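Side-chain contact in DNA gyrase, B subunit, truncated (Myxococcus xanthus, PDB 3CWV), which probably takes part, as the ATP-binding subunit, in the ATP-dependent breakage, passage and rejoining of double-stranded DNA by gyrase: residues Val35-Asp40 with Val103-Leu108. Numbering follows the deposited sequence.
Sequences VYFLLD and VVSLAL
Phe37 lays one side of its ring along two consecutive residues of the facing helix, Val104 and Ser105. A long flat ring suits the place: with CG anti to the carbonyl carbon (chi1 -62°), its CD2-CE2 side reaches both residues, and Phe37 also touches Met101. Its outer carbon CE2 lies 3.8 Å from Val104 CG1, and the methyl comes in obliquely to the ring. CG1 is anti to the backbone N (chi1 -179°), a torsion that carries this methyl to the Phe37 ring. The short, branched valine is compact enough to pack on Val15 of helix 11-17 as well.

Closer to the backbone, Ser105 OG reaches the ring edge in its plane, 3.7 Å from Phe37 CD2 and 3.5 Å from Phe37 CB. Both are van der Waals contacts. The hydroxyl hydrogen-bonds to the carbonyl oxygen of Leu34, one turn before Leu38 in helix 28-47, so a buried polar group is satisfied by the very helix it packs against. The small serine is consistent with the 9.0 Å approach of the axes of the two short helical segments. They run roughly antiparallel, at 142°.

Leu38 flanks this meeting and turns to Val155 and Phe157 of strand 151-159, where Leu106 also packs on Val155, so both helices rest on the same strand of the eight-stranded sheet, consistent with the GHKL-type ATPase fold of GyrB. The contact combines modest apolar burial with one directional serine-to-carbonyl bond, which probably helps to set how the helices are placed.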
loop_
_atom_site.group_PDB
_atom_site.type_symbol
_atom_site.label_atom_id
_atom_site.label_comp_id
_atom_site.label_asym_id
_atom_site.label_seq_id
_atom_site.Cartn_x
_atom_site.Cartn_y
_atom_site.Cartn_z
ATOM N N VAL A 35 12.386 1.204 -3.060
ATOM C CA VAL A 35 11.813 1.351 -1.722
ATOM C C VAL A 35 10.349 0.937 -1.688
ATOM O O VAL A 35 9.914 0.254 -0.740
ATOM C CB VAL A 35 11.895 2.819 -1.223
ATOM C CG1 VAL A 35 11.367 2.897 0.203
ATOM C CG2 VAL A 35 13.349 3.280 -1.252
ATOM N N TYR A 36 9.585 1.345 -2.702
ATOM C CA TYR A 36 8.152 0.997 -2.757
ATOM C C TYR A 36 7.972 -0.528 -2.808
ATOM O O TYR A 36 7.012 -1.056 -2.226
ATOM C CB TYR A 36 7.469 1.634 -3.976
ATOM C CG TYR A 36 7.504 3.166 -3.998
ATOM C CD1 TYR A 36 7.592 3.918 -2.820
ATOM C CD2 TYR A 36 7.417 3.852 -5.211
ATOM C CE1 TYR A 36 7.603 5.336 -2.864
ATOM C CE2 TYR A 36 7.449 5.255 -5.262
ATOM C CZ TYR A 36 7.535 5.973 -4.095
ATOM O OH TYR A 36 7.566 7.339 -4.155
ATOM N N PHE A 37 8.873 -1.231 -3.503
ATOM C CA PHE A 37 8.799 -2.709 -3.542
ATOM C C PHE A 37 8.926 -3.302 -2.128
ATOM O O PHE A 37 8.220 -4.268 -1.766
ATOM C CB PHE A 37 9.872 -3.340 -4.460
ATOM C CG PHE A 37 9.772 -2.950 -5.942
ATOM C CD1 PHE A 37 8.561 -2.600 -6.517
ATOM C CD2 PHE A 37 10.912 -3.000 -6.746
ATOM C CE1 PHE A 37 8.480 -2.279 -7.913
ATOM C CE2 PHE A 37 10.848 -2.685 -8.109
ATOM C CZ PHE A 37 9.629 -2.325 -8.693
ATOM N N LEU A 38 9.864 -2.779 -1.338
ATOM C CA LEU A 38 9.972 -3.197 0.089
ATOM C C LEU A 38 8.709 -2.911 0.908
ATOM O O LEU A 38 8.198 -3.787 1.621
ATOM C CB LEU A 38 11.202 -2.582 0.773
ATOM C CG LEU A 38 12.503 -3.367 0.748
ATOM C CD1 LEU A 38 13.597 -2.500 1.361
ATOM C CD2 LEU A 38 12.380 -4.716 1.547
ATOM N N LEU A 39 8.226 -1.678 0.870
ATOM C CA LEU A 39 6.949 -1.331 1.509
ATOM C C LEU A 39 5.777 -2.233 1.081
ATOM O O LEU A 39 4.929 -2.599 1.916
ATOM C CB LEU A 39 6.590 0.154 1.237
ATOM C CG LEU A 39 7.554 1.115 1.959
ATOM C CD1 LEU A 39 7.340 2.565 1.466
ATOM C CD2 LEU A 39 7.356 1.026 3.447
ATOM N N ASP A 40 5.735 -2.607 -0.204
ATOM C CA ASP A 40 4.683 -3.519 -0.696
ATOM C C ASP A 40 4.778 -4.924 -0.039
ATOM O O ASP A 40 3.751 -5.589 0.198
ATOM C CB ASP A 40 4.737 -3.675 -2.211
ATOM C CG ASP A 40 4.241 -2.422 -2.990
ATOM O OD1 ASP A 40 3.650 -1.492 -2.401
ATOM O OD2 ASP A 40 4.470 -2.396 -4.223
ATOM N N VAL A 103 13.110 -9.316 -4.861
ATOM C CA VAL A 103 14.349 -9.710 -5.498
ATOM C C VAL A 103 14.865 -8.598 -6.437
ATOM O O VAL A 103 16.050 -8.515 -6.667
ATOM C CB VAL A 103 14.228 -11.020 -6.297
ATOM C CG1 VAL A 103 13.357 -10.871 -7.560
ATOM C CG2 VAL A 103 15.655 -11.540 -6.720
ATOM N N VAL A 104 13.968 -7.755 -6.936
ATOM C CA VAL A 104 14.422 -6.617 -7.779
ATOM C C VAL A 104 15.207 -5.610 -6.945
ATOM O O VAL A 104 16.258 -5.160 -7.359
ATOM C CB VAL A 104 13.252 -5.956 -8.487
ATOM C CG1 VAL A 104 13.735 -4.759 -9.393
ATOM C CG2 VAL A 104 12.552 -6.985 -9.336
ATOM N N SER A 105 14.692 -5.253 -5.772
ATOM C CA SER A 105 15.393 -4.310 -4.904
ATOM C C SER A 105 16.749 -4.859 -4.521
ATOM O O SER A 105 17.742 -4.135 -4.521
ATOM C CB SER A 105 14.577 -3.964 -3.668
ATOM O OG SER A 105 13.355 -3.377 -4.055
ATOM N N LEU A 106 16.793 -6.139 -4.177
ATOM C CA LEU A 106 18.062 -6.780 -3.826
ATOM C C LEU A 106 18.981 -6.901 -5.038
ATOM O O LEU A 106 20.171 -6.561 -4.947
ATOM C CB LEU A 106 17.818 -8.199 -3.270
ATOM C CG LEU A 106 16.983 -8.285 -1.988
ATOM C CD1 LEU A 106 16.775 -9.780 -1.594
ATOM C CD2 LEU A 106 17.608 -7.496 -0.879
ATOM N N ALA A 107 18.447 -7.372 -6.171
ATOM C CA ALA A 107 19.274 -7.518 -7.386
ATOM C C ALA A 107 19.948 -6.204 -7.782
ATOM O O ALA A 107 21.086 -6.201 -8.267
ATOM C CB ALA A 107 18.417 -8.030 -8.616
ATOM N N LEU A 108 19.225 -5.099 -7.624
ATOM C CA LEU A 108 19.710 -3.784 -8.086
ATOM C C LEU A 108 20.423 -2.961 -7.011
ATOM O O LEU A 108 20.486 -1.728 -7.099
ATOM C CB LEU A 108 18.556 -2.971 -8.706
ATOM C CG LEU A 108 17.898 -3.681 -9.915
ATOM C CD1 LEU A 108 16.754 -2.866 -10.498
ATOM C CD2 LEU A 108 18.927 -4.097 -11.009
#